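Local coordinates for peptidoglycan-recognition protein (Apis mellifera, PDB 5XZ3) that probably recognises bacterial peptidoglycan as a receptor of honeybee innate immunity, using a fold related to that of N-acetylmuramoyl-L-alanine amidases, at residues Asn14-Val19 with Asn81-Cys86; His37-Leu42 with Glu55-Tyr60; Cys130-Gly135 with Glu139-Ile144. All blocks are in the same frame, centred on the assembly; numbering follows the deposited sequence.

All three contacts reach one mixed five-stranded sheet of the amidase-type fold. Interaction 1 ties helix 13-16 to the edge strand 82-84, and interaction 2, nested within it along the chain, joins the loop after strand 31-38 to helix 47-64. Their centres are about 12 Å apart and they touch: Thr17 OG1 lies 2.9 Å from Glu55 OE1, probably hydrogen-bonded, and Trp16 packs on Arg58. Interaction 3 follows later in the sequence, where helix 118-133 leads to the opposite edge strand, 141-145, with its centre about 22 Å and 25 Å from those of the other two. Interactions 1 and 3 thus lie at the two outermost strands, and interaction 2 beyond the end of an inner one.

Interaction 1 (Asn14-Val19 with Asn81-Cys86); sequences NEWTNV and NIYEGC
Trp16 points its indole at the backbone of Glu84 and Gly85. The NE1 hydrogen is given to Glu84 O at 2.7 Å, with an N-H...O angle of 148°, so the bond is short but somewhat bent. The oxygen sits close to the ring plane, at the indole edge, and the six-membered ring carries on past it: Trp16 CZ2 comes to 4.2 Å from Gly85 CA. On the pyrrole side, Trp16 CD1 reaches Tyr83 CD2 at 4.3 Å, near the plane of the phenol ring and at its edge.

The first torsion, chi1 65°, places CG between the backbone N and the carbonyl carbon, and the second, -97°, turns the ring so that NE1 faces the strand. Thr17 folds back over one indole face, its CG2 lying 3.6 Å above the plane toward the rim, while Thr17 OG1 accepts from Val19 N at 3.1 Å in an ST turn.

Further out, the strand side is held by its own partners. Tyr83 OH is hydrogen-bonded to Asp79, and the phenol packs on Cys50 and Ile54 of helix 47-64. Glu84 OE1 accepts from Arg13 N at the start of helix 13-16, and Ile11, just before that helix, makes backbone bonds with Ile82 and Glu84.

Two bonds between a side chain and a backbone atom therefore join this short helix to the edge strand. Because the indole is buried, its one N-H needs a partner, and the Glu84 carbonyl supplies it; the same residue accepts through its carboxylate from Arg13 N.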
ATOM      1  N   ASN A  14       5.499  12.446  -7.860  1.00 39.63           N
ATOM      2  CA  ASN A  14       5.715  13.885  -8.136  1.00 41.86           C
ATOM      3  C   ASN A  14       4.447  14.754  -8.039  1.00 43.12           C
ATOM      4  O   ASN A  14       4.535  15.984  -8.051  1.00 43.86           O
ATOM      5  CB  ASN A  14       6.400  14.095  -9.496  1.00 45.09           C
ATOM      6  CG  ASN A  14       5.427  14.042 -10.665  1.00 48.00           C
ATOM      7  OD1 ASN A  14       4.639  13.104 -10.799  1.00 48.79           O
ATOM      8  ND2 ASN A  14       5.478  15.062 -11.518  1.00 51.84           N
ATOM      9  N   GLU A  15       3.276  14.117  -7.961  1.00 41.48           N
ATOM     10  CA  GLU A  15       2.035  14.848  -7.757  1.00 41.87           C
ATOM     11  C   GLU A  15       1.812  15.207  -6.294  1.00 40.67           C
ATOM     12  O   GLU A  15       1.011  16.097  -5.996  1.00 40.81           O
ATOM     13  CB  GLU A  15       0.831  14.076  -8.288  1.00 42.89           C
ATOM     14  CG  GLU A  15       0.812  13.884  -9.791  1.00 44.46           C
ATOM     15  CD  GLU A  15      -0.392  13.077 -10.239  1.00 45.99           C
ATOM     16  OE1 GLU A  15      -0.202  11.914 -10.669  1.00 45.65           O
ATOM     17  OE2 GLU A  15      -1.527  13.605 -10.149  1.00 47.89           O
ATOM     18  N   TRP A  16       2.508  14.524  -5.383  1.00 38.05           N
ATOM     19  CA  TRP A  16       2.359  14.819  -3.959  1.00 36.87           C
ATOM     20  C   TRP A  16       3.627  15.303  -3.240  1.00 36.83           C
ATOM     21  O   TRP A  16       3.536  15.764  -2.110  1.00 36.28           O
ATOM     22  CB  TRP A  16       1.626  13.690  -3.201  1.00 35.86           C
ATOM     23  CG  TRP A  16       2.338  12.366  -3.146  1.00 34.28           C
ATOM     24  CD1 TRP A  16       2.134  11.289  -3.968  1.00 33.43           C
ATOM     25  CD2 TRP A  16       3.361  11.973  -2.217  1.00 33.96           C
ATOM     26  NE1 TRP A  16       2.976  10.255  -3.614  1.00 32.43           N
ATOM     27  CE2 TRP A  16       3.734  10.642  -2.543  1.00 32.33           C
ATOM     28  CE3 TRP A  16       4.002  12.616  -1.145  1.00 33.84           C
ATOM     29  CZ2 TRP A  16       4.716   9.943  -1.839  1.00 31.98           C
ATOM     30  CZ3 TRP A  16       4.980  11.922  -0.444  1.00 33.71           C
ATOM     31  CH2 TRP A  16       5.325  10.593  -0.791  1.00 33.45           C
ATOM     32  N   THR A  17       4.793  15.191  -3.883  1.00 36.92           N
ATOM     33  CA  THR A  17       6.069  15.656  -3.288  1.00 37.49           C
ATOM     34  C   THR A  17       7.089  16.065  -4.361  1.00 38.69           C
ATOM     35  O   THR A  17       6.961  15.659  -5.520  1.00 38.82           O
ATOM     36  CB  THR A  17       6.691  14.604  -2.328  1.00 36.02           C
ATOM     37  OG1 THR A  17       7.818  15.162  -1.631  1.00 35.63           O
ATOM     38  CG2 THR A  17       7.133  13.326  -3.076  1.00 34.96           C
ATOM     39  N   ASN A  18       8.087  16.864  -3.970  1.00 40.15           N
ATOM     40  CA  ASN A  18       9.233  17.164  -4.843  1.00 42.95           C
ATOM     41  C   ASN A  18      10.498  16.437  -4.377  1.00 42.14           C
ATOM     42  O   ASN A  18      11.554  16.553  -5.008  1.00 43.29           O
ATOM     43  CB  ASN A  18       9.486  18.680  -4.947  1.00 46.35           C
ATOM     44  CG  ASN A  18       8.242  19.459  -5.359  1.00 48.86           C
ATOM     45  OD1 ASN A  18       7.599  20.086  -4.525  1.00 50.67           O
ATOM     46  ND2 ASN A  18       7.892  19.410  -6.645  1.00 49.92           N
ATOM     47  N   VAL A  19      10.374  15.675  -3.292  1.00 40.39           N
ATOM     48  CA  VAL A  19      11.509  14.966  -2.693  1.00 39.69           C
ATOM     49  C   VAL A  19      11.604  13.525  -3.215  1.00 40.11           C
ATOM     50  O   VAL A  19      10.738  12.689  -2.938  1.00 39.48           O
ATOM     51  CB  VAL A  19      11.462  14.992  -1.141  1.00 38.94           C
ATOM     52  CG1 VAL A  19      12.707  14.351  -0.546  1.00 38.59           C
ATOM     53  CG2 VAL A  19      11.292  16.416  -0.620  1.00 39.57           C
ATOM     54  N   ASN A  81      -8.661   7.391  -3.592  1.00 36.65           N
ATOM     55  CA  ASN A  81      -7.541   7.485  -4.533  1.00 34.98           C
ATOM     56  C   ASN A  81      -6.381   6.582  -4.116  1.00 33.07           C
ATOM     57  O   ASN A  81      -6.209   6.281  -2.921  1.00 33.35           O
ATOM     58  CB  ASN A  81      -7.060   8.937  -4.681  1.00 35.92           C
ATOM     59  CG  ASN A  81      -7.916   9.762  -5.651  1.00 38.10           C
ATOM     60  OD1 ASN A  81      -8.198   9.338  -6.772  1.00 39.37           O
ATOM     61  ND2 ASN A  81      -8.297  10.961  -5.230  1.00 37.39           N
ATOM     62  N   ILE A  82      -5.597   6.163  -5.106  1.00 31.02           N
ATOM     63  CA  ILE A  82      -4.362   5.398  -4.889  1.00 30.10           C
ATOM     64  C   ILE A  82      -3.181   6.350  -5.083  1.00 29.42           C
ATOM     65  O   ILE A  82      -3.088   7.017  -6.114  1.00 30.68           O
ATOM     66  CB  ILE A  82      -4.235   4.222  -5.877  1.00 29.79           C
ATOM     67  CG1 ILE A  82      -5.426   3.264  -5.765  1.00 30.46           C
ATOM     68  CG2 ILE A  82      -2.900   3.492  -5.700  1.00 28.53           C
ATOM     69  CD1 ILE A  82      -5.758   2.589  -7.093  1.00 29.74           C
ATOM     70  N   TYR A  83      -2.296   6.400  -4.091  1.00 28.98           N
ATOM     71  CA  TYR A  83      -1.090   7.228  -4.135  1.00 29.00           C
ATOM     72  C   TYR A  83       0.151   6.356  -4.199  1.00 28.76           C
ATOM     73  O   TYR A  83       0.317   5.438  -3.399  1.00 28.15           O
ATOM     74  CB  TYR A  83      -1.014   8.135  -2.900  1.00 29.74           C
ATOM     75  CG  TYR A  83      -2.156   9.119  -2.846  1.00 30.79           C
ATOM     76  CD1 TYR A  83      -3.404   8.745  -2.333  1.00 31.34           C
ATOM     77  CD2 TYR A  83      -1.997  10.420  -3.345  1.00 31.81           C
ATOM     78  CE1 TYR A  83      -4.468   9.639  -2.305  1.00 32.95           C
ATOM     79  CE2 TYR A  83      -3.055  11.319  -3.328  1.00 32.72           C
ATOM     80  CZ  TYR A  83      -4.281  10.920  -2.819  1.00 33.71           C
ATOM     81  OH  TYR A  83      -5.320  11.804  -2.811  1.00 35.85           O
ATOM     82  N   GLU A  84       1.029   6.676  -5.145  1.00 28.48           N
ATOM     83  CA  GLU A  84       2.313   6.004  -5.274  1.00 28.50           C
ATOM     84  C   GLU A  84       3.240   6.463  -4.140  1.00 28.12           C
ATOM     85  O   GLU A  84       3.486   7.666  -3.981  1.00 28.05           O
ATOM     86  CB  GLU A  84       2.935   6.310  -6.645  1.00 29.55           C
ATOM     87  CG  GLU A  84       4.225   5.542  -6.924  1.00 29.73           C
ATOM     88  CD  GLU A  84       4.960   5.987  -8.185  1.00 31.76           C
ATOM     89  OE1 GLU A  84       4.869   7.171  -8.573  1.00 30.10           O
ATOM     90  OE2 GLU A  84       5.645   5.127  -8.793  1.00 33.86           O
ATOM     91  N   GLY A  85       3.729   5.501  -3.359  1.00 27.61           N
ATOM     92  CA  GLY A  85       4.745   5.753  -2.344  1.00 28.20           C
ATOM     93  C   GLY A  85       6.076   5.405  -2.975  1.00 29.50           C
ATOM     94  O   GLY A  85       6.547   6.116  -3.880  1.00 30.29           O
ATOM     95  N   CYS A  86       6.676   4.301  -2.546  1.00 29.04           N
ATOM     96  CA  CYS A  86       7.871   3.831  -3.239  1.00 31.37           C
ATOM     97  C   CYS A  86       7.566   3.045  -4.547  1.00 30.08           C
ATOM     98  O   CYS A  86       8.474   2.740  -5.331  1.00 31.63           O
ATOM     99  CB  CYS A  86       8.835   3.132  -2.272  1.00 33.16           C
ATOM    100  SG  CYS A  86       8.205   1.610  -1.576  1.00 36.75           S
TER

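Interaction 2 (His37-Leu42 with Glu55-Tyr60); sequences HHTVSL and ENIRSY
Ile57 leans from helix 47-64 onto the loop that follows strand 31-38, meeting Thr39 and Ser41. Its CB is still 6.0 Å from Ser41 OG, and the branching there decides which arm makes the contact. CG2 lies anti to the backbone N, whereas CG1 lies anti to the carbonyl carbon (chi1 -62°) and heads for the loop. CG1 draws nearer, 4.5 Å from Ser41 OG, and the extended second torsion, 166°, carries the chain on to its end. There the CD1 methyl does the touching, with Ser41 OG at 3.8 Å and Thr39 CG2 at 4.3 Å. The contact is thus a single methyl set against one hydroxyl oxygen and one methyl, without any hydrogen bond between the segments.

The loop has a polar link of its own. Thr39 OG1 and Ser41 OG are hydrogen-bonded at 2.6 Å, which ties the two residues that receive the methyl, and Thr39 OG1 is also bonded to Gly109 N. Meanwhile Arg58, next along the helix, serves another flank: its guanidinium grips Glu55 side-on, NE to OE1 at 2.7 Å and NH1 to OE2 at 2.8 Å, nearly in the guanidinium plane.

The loop beneath Ile57 is anchored to its own sheet, since Thr39 packs on Ala106 of strand 102-107 and Ser41 on Ile108 just beyond. In relatives of this family the corresponding helix and the surrounding loops wall the peptidoglycan groove, and a similar role is likely here. Helix 47-64 thus meets, through Ile57, the loop that leaves strand 31-38, and this loop in turn lies against strand 102-107 through Thr39, while the Arg58 flank of the helix faces helix 13-16.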
ATOM      1  N   HIS A  37      -1.513  -3.010   4.999  1.00 23.37           N
ATOM      2  CA  HIS A  37      -1.272  -2.309   6.258  1.00 23.92           C
ATOM      3  C   HIS A  37      -2.295  -1.210   6.448  1.00 23.55           C
ATOM      4  O   HIS A  37      -2.997  -0.826   5.498  1.00 22.94           O
ATOM      5  CB  HIS A  37       0.128  -1.680   6.276  1.00 25.59           C
ATOM      6  CG  HIS A  37       1.241  -2.656   6.553  1.00 26.22           C
ATOM      7  ND1 HIS A  37       1.494  -3.162   7.813  1.00 27.92           N
ATOM      8  CD2 HIS A  37       2.186  -3.183   5.740  1.00 27.15           C
ATOM      9  CE1 HIS A  37       2.553  -3.952   7.765  1.00 28.84           C
ATOM     10  NE2 HIS A  37       2.992  -3.984   6.517  1.00 27.17           N
ATOM     11  N   HIS A  38      -2.391  -0.717   7.685  1.00 24.12           N
ATOM     12  CA  HIS A  38      -2.990   0.605   7.934  1.00 24.92           C
ATOM     13  C   HIS A  38      -1.880   1.531   8.443  1.00 25.72           C
ATOM     14  O   HIS A  38      -0.861   1.042   8.935  1.00 25.15           O
ATOM     15  CB  HIS A  38      -4.250   0.548   8.825  1.00 24.77           C
ATOM     16  CG  HIS A  38      -4.012   0.132  10.256  1.00 25.38           C
ATOM     17  ND1 HIS A  38      -4.981   0.281  11.226  1.00 25.85           N
ATOM     18  CD2 HIS A  38      -2.934  -0.412  10.882  1.00 24.64           C
ATOM     19  CE1 HIS A  38      -4.518  -0.168  12.385  1.00 26.47           C
ATOM     20  NE2 HIS A  38      -3.278  -0.595  12.203  1.00 26.01           N
ATOM     21  N   THR A  39      -2.047   2.844   8.274  1.00 27.25           N
ATOM     22  CA  THR A  39      -0.960   3.775   8.598  1.00 28.27           C
ATOM     23  C   THR A  39      -0.999   4.255  10.046  1.00 30.49           C
ATOM     24  O   THR A  39      -0.018   4.827  10.525  1.00 30.22           O
ATOM     25  CB  THR A  39      -0.957   5.018   7.682  1.00 28.19           C
ATOM     26  OG1 THR A  39      -2.179   5.745   7.862  1.00 27.46           O
ATOM     27  CG2 THR A  39      -0.808   4.623   6.202  1.00 26.23           C
ATOM     28  N   VAL A  40      -2.127   4.030  10.726  1.00 31.47           N
ATOM     29  CA  VAL A  40      -2.385   4.542  12.087  1.00 34.06           C
ATOM     30  C   VAL A  40      -2.129   6.068  12.127  1.00 35.84           C
ATOM     31  O   VAL A  40      -1.666   6.623  13.117  1.00 36.86           O
ATOM     32  CB  VAL A  40      -1.563   3.805  13.187  1.00 34.82           C
ATOM     33  CG1 VAL A  40      -2.210   3.975  14.563  1.00 35.55           C
ATOM     34  CG2 VAL A  40      -1.411   2.324  12.878  1.00 34.56           C
ATOM     35  N   SER A  41      -2.396   6.728  11.011  1.00 36.83           N
ATOM     36  CA  SER A  41      -2.165   8.158  10.900  1.00 38.31           C
ATOM     37  C   SER A  41      -3.518   8.802  10.693  1.00 38.79           C
ATOM     38  O   SER A  41      -4.526   8.099  10.547  1.00 36.40           O
ATOM     39  CB  SER A  41      -1.185   8.463   9.754  1.00 38.24           C
ATOM     40  OG  SER A  41      -1.773   8.218   8.475  1.00 39.43           O
ATOM     41  N   LEU A  42      -3.548  10.135  10.706  1.00 41.11           N
ATOM     42  CA  LEU A  42      -4.781  10.864  10.486  1.00 43.00           C
ATOM     43  C   LEU A  42      -5.382  10.513   9.134  1.00 42.30           C
ATOM     44  O   LEU A  42      -4.680  10.476   8.126  1.00 41.08           O
ATOM     45  CB  LEU A  42      -4.563  12.382  10.616  1.00 46.02           C
ATOM     46  CG  LEU A  42      -4.897  13.025  11.967  1.00 47.81           C
ATOM     47  CD1 LEU A  42      -4.391  14.459  12.006  1.00 50.20           C
ATOM     48  CD2 LEU A  42      -6.385  12.984  12.284  1.00 49.22           C
ATOM     49  N   GLU A  55       2.608  13.484   2.357  1.00 31.97           N
ATOM     50  CA  GLU A  55       3.841  14.268   2.439  1.00 33.41           C
ATOM     51  C   GLU A  55       4.399  14.206   3.875  1.00 32.68           C
ATOM     52  O   GLU A  55       5.597  14.048   4.061  1.00 32.47           O
ATOM     53  CB  GLU A  55       3.588  15.719   1.979  1.00 35.63           C
ATOM     54  CG  GLU A  55       4.792  16.713   1.808  1.00 36.78           C
ATOM     55  CD  GLU A  55       6.190  16.105   1.614  1.00 37.16           C
ATOM     56  OE1 GLU A  55       6.376  15.110   0.874  1.00 36.34           O
ATOM     57  OE2 GLU A  55       7.153  16.698   2.163  1.00 38.59           O
ATOM     58  N   ASN A  56       3.522  14.296   4.874  1.00 34.59           N
ATOM     59  CA  ASN A  56       3.954  14.232   6.278  1.00 35.50           C
ATOM     60  C   ASN A  56       4.493  12.850   6.675  1.00 33.59           C
ATOM     61  O   ASN A  56       5.484  12.766   7.403  1.00 32.72           O
ATOM     62  CB  ASN A  56       2.845  14.706   7.222  1.00 39.21           C
ATOM     63  CG  ASN A  56       2.675  16.225   7.207  1.00 42.39           C
ATOM     64  OD1 ASN A  56       3.575  16.977   6.801  1.00 45.49           O
ATOM     65  ND2 ASN A  56       1.517  16.681   7.648  1.00 44.96           N
ATOM     66  N   ILE A  57       3.857  11.781   6.182  1.00 32.28           N
ATOM     67  CA  ILE A  57       4.397  10.419   6.347  1.00 30.53           C
ATOM     68  C   ILE A  57       5.797  10.323   5.737  1.00 30.55           C
ATOM     69  O   ILE A  57       6.723   9.851   6.406  1.00 28.97           O
ATOM     70  CB  ILE A  57       3.460   9.311   5.799  1.00 30.55           C
ATOM     71  CG1 ILE A  57       2.125   9.300   6.564  1.00 31.24           C
ATOM     72  CG2 ILE A  57       4.093   7.944   6.015  1.00 30.10           C
ATOM     73  CD1 ILE A  57       1.020   8.494   5.892  1.00 32.43           C
ATOM     74  N   ARG A  58       5.954  10.799   4.498  1.00 29.23           N
ATOM     75  CA  ARG A  58       7.263  10.778   3.815  1.00 30.14           C
ATOM     76  C   ARG A  58       8.342  11.503   4.619  1.00 30.89           C
ATOM     77  O   ARG A  58       9.438  10.970   4.822  1.00 30.45           O
ATOM     78  CB  ARG A  58       7.167  11.412   2.428  1.00 30.08           C
ATOM     79  CG  ARG A  58       8.440  11.248   1.598  1.00 30.92           C
ATOM     80  CD  ARG A  58       8.709  12.410   0.642  1.00 31.98           C
ATOM     81  NE  ARG A  58       8.724  13.739   1.275  1.00 32.74           N
ATOM     82  CZ  ARG A  58       9.719  14.247   1.996  1.00 33.01           C
ATOM     83  NH1 ARG A  58       9.594  15.471   2.489  1.00 33.60           N
ATOM     84  NH2 ARG A  58      10.829  13.550   2.235  1.00 32.22           N
ATOM     85  N   SER A  59       8.014  12.723   5.039  1.00 31.07           N
ATOM     86  CA  SER A  59       8.898  13.576   5.838  1.00 33.12           C
ATOM     87  C   SER A  59       9.321  12.887   7.147  1.00 32.20           C
ATOM     88  O   SER A  59      10.513  12.846   7.489  1.00 32.53           O
ATOM     89  CB  SER A  59       8.197  14.913   6.118  1.00 33.59           C
ATOM     90  OG  SER A  59       9.138  15.832   6.619  1.00 38.78           O
ATOM     91  N   TYR A  60       8.341  12.310   7.838  1.00 32.67           N
ATOM     92  CA  TYR A  60       8.583  11.483   9.018  1.00 32.51           C
ATOM     93  C   TYR A  60       9.534  10.289   8.742  1.00 32.03           C
ATOM     94  O   TYR A  60      10.549  10.133   9.441  1.00 30.76           O
ATOM     95  CB  TYR A  60       7.251  11.013   9.594  1.00 32.71           C
ATOM     96  CG  TYR A  60       7.354   9.978  10.702  1.00 32.73           C
ATOM     97  CD1 TYR A  60       8.003  10.270  11.920  1.00 33.80           C
ATOM     98  CD2 TYR A  60       6.799   8.716  10.535  1.00 32.96           C
ATOM     99  CE1 TYR A  60       8.090   9.321  12.928  1.00 33.60           C
ATOM    100  CE2 TYR A  60       6.871   7.759  11.538  1.00 33.71           C
ATOM    101  CZ  TYR A  60       7.512   8.071  12.732  1.00 33.48           C
ATOM    102  OH  TYR A  60       7.589   7.114  13.713  1.00 33.78           O
TER

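Interaction 3 (Cys130-Gly135 with Glu139-Ile144)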
ATOM      1  N   CYS A 130      -4.515  -4.703 -11.252  1.00 28.70           N
ATOM      2  CA  CYS A 130      -3.588  -3.978 -12.130  1.00 30.34           C
ATOM      3  C   CYS A 130      -2.182  -4.567 -12.132  1.00 27.94           C
ATOM      4  O   CYS A 130      -1.607  -4.793 -13.203  1.00 27.74           O
ATOM      5  CB  CYS A 130      -3.512  -2.503 -11.748  1.00 34.01           C
ATOM      6  SG  CYS A 130      -2.234  -1.620 -12.672  1.00 45.59           S
ATOM      7  N   GLY A 131      -1.635  -4.799 -10.937  1.00 25.46           N
ATOM      8  CA  GLY A 131      -0.321  -5.437 -10.789  1.00 24.61           C
ATOM      9  C   GLY A 131      -0.234  -6.809 -11.438  1.00 24.70           C
ATOM     10  O   GLY A 131       0.771  -7.130 -12.096  1.00 23.65           O
ATOM     11  N   LYS A 132      -1.278  -7.622 -11.250  1.00 24.98           N
ATOM     12  CA  LYS A 132      -1.343  -8.935 -11.892  1.00 26.72           C
ATOM     13  C   LYS A 132      -1.428  -8.763 -13.409  1.00 27.57           C
ATOM     14  O   LYS A 132      -0.683  -9.405 -14.150  1.00 27.43           O
ATOM     15  CB  LYS A 132      -2.544  -9.738 -11.397  1.00 27.94           C
ATOM     16  CG  LYS A 132      -2.476 -10.127  -9.940  1.00 28.41           C
ATOM     17  CD  LYS A 132      -3.660 -11.006  -9.498  1.00 29.58           C
ATOM     18  CE  LYS A 132      -3.470 -12.450  -9.945  1.00 31.40           C
ATOM     19  NZ  LYS A 132      -4.436 -13.401  -9.296  1.00 32.24           N
ATOM     20  N   SER A 133      -2.287  -7.838 -13.854  1.00 27.86           N
ATOM     21  CA  SER A 133      -2.517  -7.601 -15.280  1.00 29.43           C
ATOM     22  C   SER A 133      -1.244  -7.196 -16.017  1.00 29.82           C
ATOM     23  O   SER A 133      -1.041  -7.596 -17.166  1.00 30.14           O
ATOM     24  CB  SER A 133      -3.601  -6.548 -15.513  1.00 29.74           C
ATOM     25  OG  SER A 133      -3.869  -6.426 -16.913  1.00 31.76           O
ATOM     26  N   LYS A 134      -0.404  -6.415 -15.342  1.00 28.59           N
ATOM     27  CA  LYS A 134       0.860  -5.924 -15.910  1.00 28.95           C
ATOM     28  C   LYS A 134       2.045  -6.877 -15.805  1.00 28.43           C
ATOM     29  O   LYS A 134       3.125  -6.575 -16.314  1.00 28.28           O
ATOM     30  CB  LYS A 134       1.248  -4.589 -15.268  1.00 29.61           C
ATOM     31  CG  LYS A 134       0.342  -3.427 -15.631  1.00 30.72           C
ATOM     32  CD  LYS A 134       0.592  -2.992 -17.066  1.00 32.84           C
ATOM     33  CE  LYS A 134      -0.171  -1.722 -17.394  1.00 33.12           C
ATOM     34  NZ  LYS A 134      -0.075  -1.480 -18.851  1.00 34.07           N
ATOM     35  N   GLY A 135       1.854  -8.007 -15.130  1.00 27.45           N
ATOM     36  CA  GLY A 135       2.939  -8.951 -14.864  1.00 27.33           C
ATOM     37  C   GLY A 135       3.859  -8.502 -13.734  1.00 26.91           C
ATOM     38  O   GLY A 135       4.901  -9.123 -13.506  1.00 26.54           O
ATOM     39  N   GLU A 139       1.124 -14.082 -11.092  1.00 29.59           N
ATOM     40  CA  GLU A 139      -0.220 -14.591 -11.374  1.00 31.24           C
ATOM     41  C   GLU A 139      -0.881 -15.248 -10.138  1.00 30.82           C
ATOM     42  O   GLU A 139      -2.098 -15.198  -9.980  1.00 30.94           O
ATOM     43  CB  GLU A 139      -0.168 -15.575 -12.557  1.00 33.48           C
ATOM     44  CG  GLU A 139      -1.532 -16.022 -13.115  1.00 35.62           C
ATOM     45  CD  GLU A 139      -2.174 -17.166 -12.327  1.00 36.68           C
ATOM     46  OE1 GLU A 139      -3.407 -17.346 -12.426  1.00 36.98           O
ATOM     47  OE2 GLU A 139      -1.459 -17.881 -11.572  1.00 37.38           O
ATOM     48  N   ASP A 140      -0.076 -15.874  -9.287  1.00 30.61           N
ATOM     49  CA  ASP A 140      -0.573 -16.494  -8.060  1.00 31.04           C
ATOM     50  C   ASP A 140      -0.151 -15.675  -6.817  1.00 29.37           C
ATOM     51  O   ASP A 140       0.201 -16.245  -5.777  1.00 29.04           O
ATOM     52  CB  ASP A 140      -0.117 -17.975  -7.987  1.00 33.06           C
ATOM     53  CG  ASP A 140       1.415 -18.140  -7.962  1.00 35.09           C
ATOM     54  OD1 ASP A 140       2.168 -17.148  -7.823  1.00 36.60           O
ATOM     55  OD2 ASP A 140       1.887 -19.286  -8.068  1.00 37.25           O
ATOM     56  N   VAL A 141      -0.205 -14.343  -6.940  1.00 27.86           N
ATOM     57  CA  VAL A 141       0.215 -13.426  -5.875  1.00 25.93           C
ATOM     58  C   VAL A 141      -0.608 -13.696  -4.608  1.00 24.84           C
ATOM     59  O   VAL A 141      -1.804 -13.973  -4.677  1.00 25.55           O
ATOM     60  CB  VAL A 141       0.171 -11.925  -6.305  1.00 25.31           C
ATOM     61  CG1 VAL A 141      -1.253 -11.423  -6.538  1.00 25.58           C
ATOM     62  CG2 VAL A 141       0.894 -11.023  -5.296  1.00 24.83           C
ATOM     63  N   ARG A 142       0.070 -13.637  -3.466  1.00 23.87           N
ATOM     64  CA  ARG A 142      -0.527 -13.949  -2.173  1.00 24.30           C
ATOM     65  C   ARG A 142      -0.730 -12.644  -1.393  1.00 23.98           C
ATOM     66  O   ARG A 142       0.220 -11.902  -1.164  1.00 23.05           O
ATOM     67  CB  ARG A 142       0.388 -14.924  -1.416  1.00 25.09           C
ATOM     68  CG  ARG A 142       0.624 -16.224  -2.197  1.00 27.01           C
ATOM     69  CD  ARG A 142       1.582 -17.214  -1.532  1.00 28.21           C
ATOM     70  NE  ARG A 142       0.974 -17.919  -0.401  1.00 30.12           N
ATOM     71  CZ  ARG A 142       0.067 -18.896  -0.493  1.00 31.10           C
ATOM     72  NH1 ARG A 142      -0.409 -19.448   0.614  1.00 31.46           N
ATOM     73  NH2 ARG A 142      -0.387 -19.316  -1.680  1.00 32.39           N
ATOM     74  N   VAL A 143      -1.976 -12.359  -1.034  1.00 23.44           N
ATOM     75  CA  VAL A 143      -2.299 -11.145  -0.318  1.00 23.57           C
ATOM     76  C   VAL A 143      -2.470 -11.528   1.136  1.00 23.15           C
ATOM     77  O   VAL A 143      -3.214 -12.465   1.453  1.00 23.68           O
ATOM     78  CB  VAL A 143      -3.585 -10.458  -0.846  1.00 23.62           C
ATOM     79  CG1 VAL A 143      -3.894  -9.201  -0.043  1.00 23.54           C
ATOM     80  CG2 VAL A 143      -3.453 -10.118  -2.326  1.00 23.89           C
ATOM     81  N   ILE A 144      -1.774 -10.804   2.009  1.00 22.91           N
ATOM     82  CA  ILE A 144      -1.823 -11.072   3.446  1.00 23.57           C
ATOM     83  C   ILE A 144      -1.879  -9.772   4.214  1.00 24.03           C
ATOM     84  O   ILE A 144      -1.433  -8.730   3.708  1.00 23.96           O
ATOM     85  CB  ILE A 144      -0.581 -11.886   3.933  1.00 23.72           C
ATOM     86  CG1 ILE A 144       0.736 -11.245   3.443  1.00 24.30           C
ATOM     87  CG2 ILE A 144      -0.684 -13.348   3.496  1.00 24.24           C
ATOM     88  CD1 ILE A 144       1.988 -11.836   4.080  1.00 25.02           C
TER
HETATM   89  O   HOH W   1      -3.455 -14.268  -6.920  1.00 36.84           O
HETATM   90  O   HOH W   2      -4.604 -14.737 -12.430  1.00 43.99           O
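Helix 118-133 finishes in a Schellman motif with Gly135 at positive phi (77°), and the chain then passes through the short strand 137-138 and a corner at Glu139 and Asp140 into strand 141-145, bringing Lys132 and Glu139 to 5.8 Å between CA atoms. This is a helix-to-strand connection of the amidase-type alpha/beta fold, leading to the edge strand that runs parallel to strand 31-38.

Lys132 spans the gap with its whole side chain. Lys132 CG and CD each lie 3.8 Å from Val141 CG1, the two side chains crossing at a slant. Val141 itself is buried and packs on Val34 of the neighbouring strand. A bend at the third torsion (78°) then turns CE and NZ toward the Glu139 backbone, where the ammonium makes a weak hydrogen bond to Glu139 O.

The acidic group of Glu139 is not in direct contact, its OE1 being 5.1 Å from Lys132 NZ; a water that donates to Glu139 OE1 at 2.9 Å receives a weak bond from the lysine. The other water gives a firmer bridge: it accepts from Lys132 NZ at 2.7 Å and donates to Val141 O at 2.8 Å.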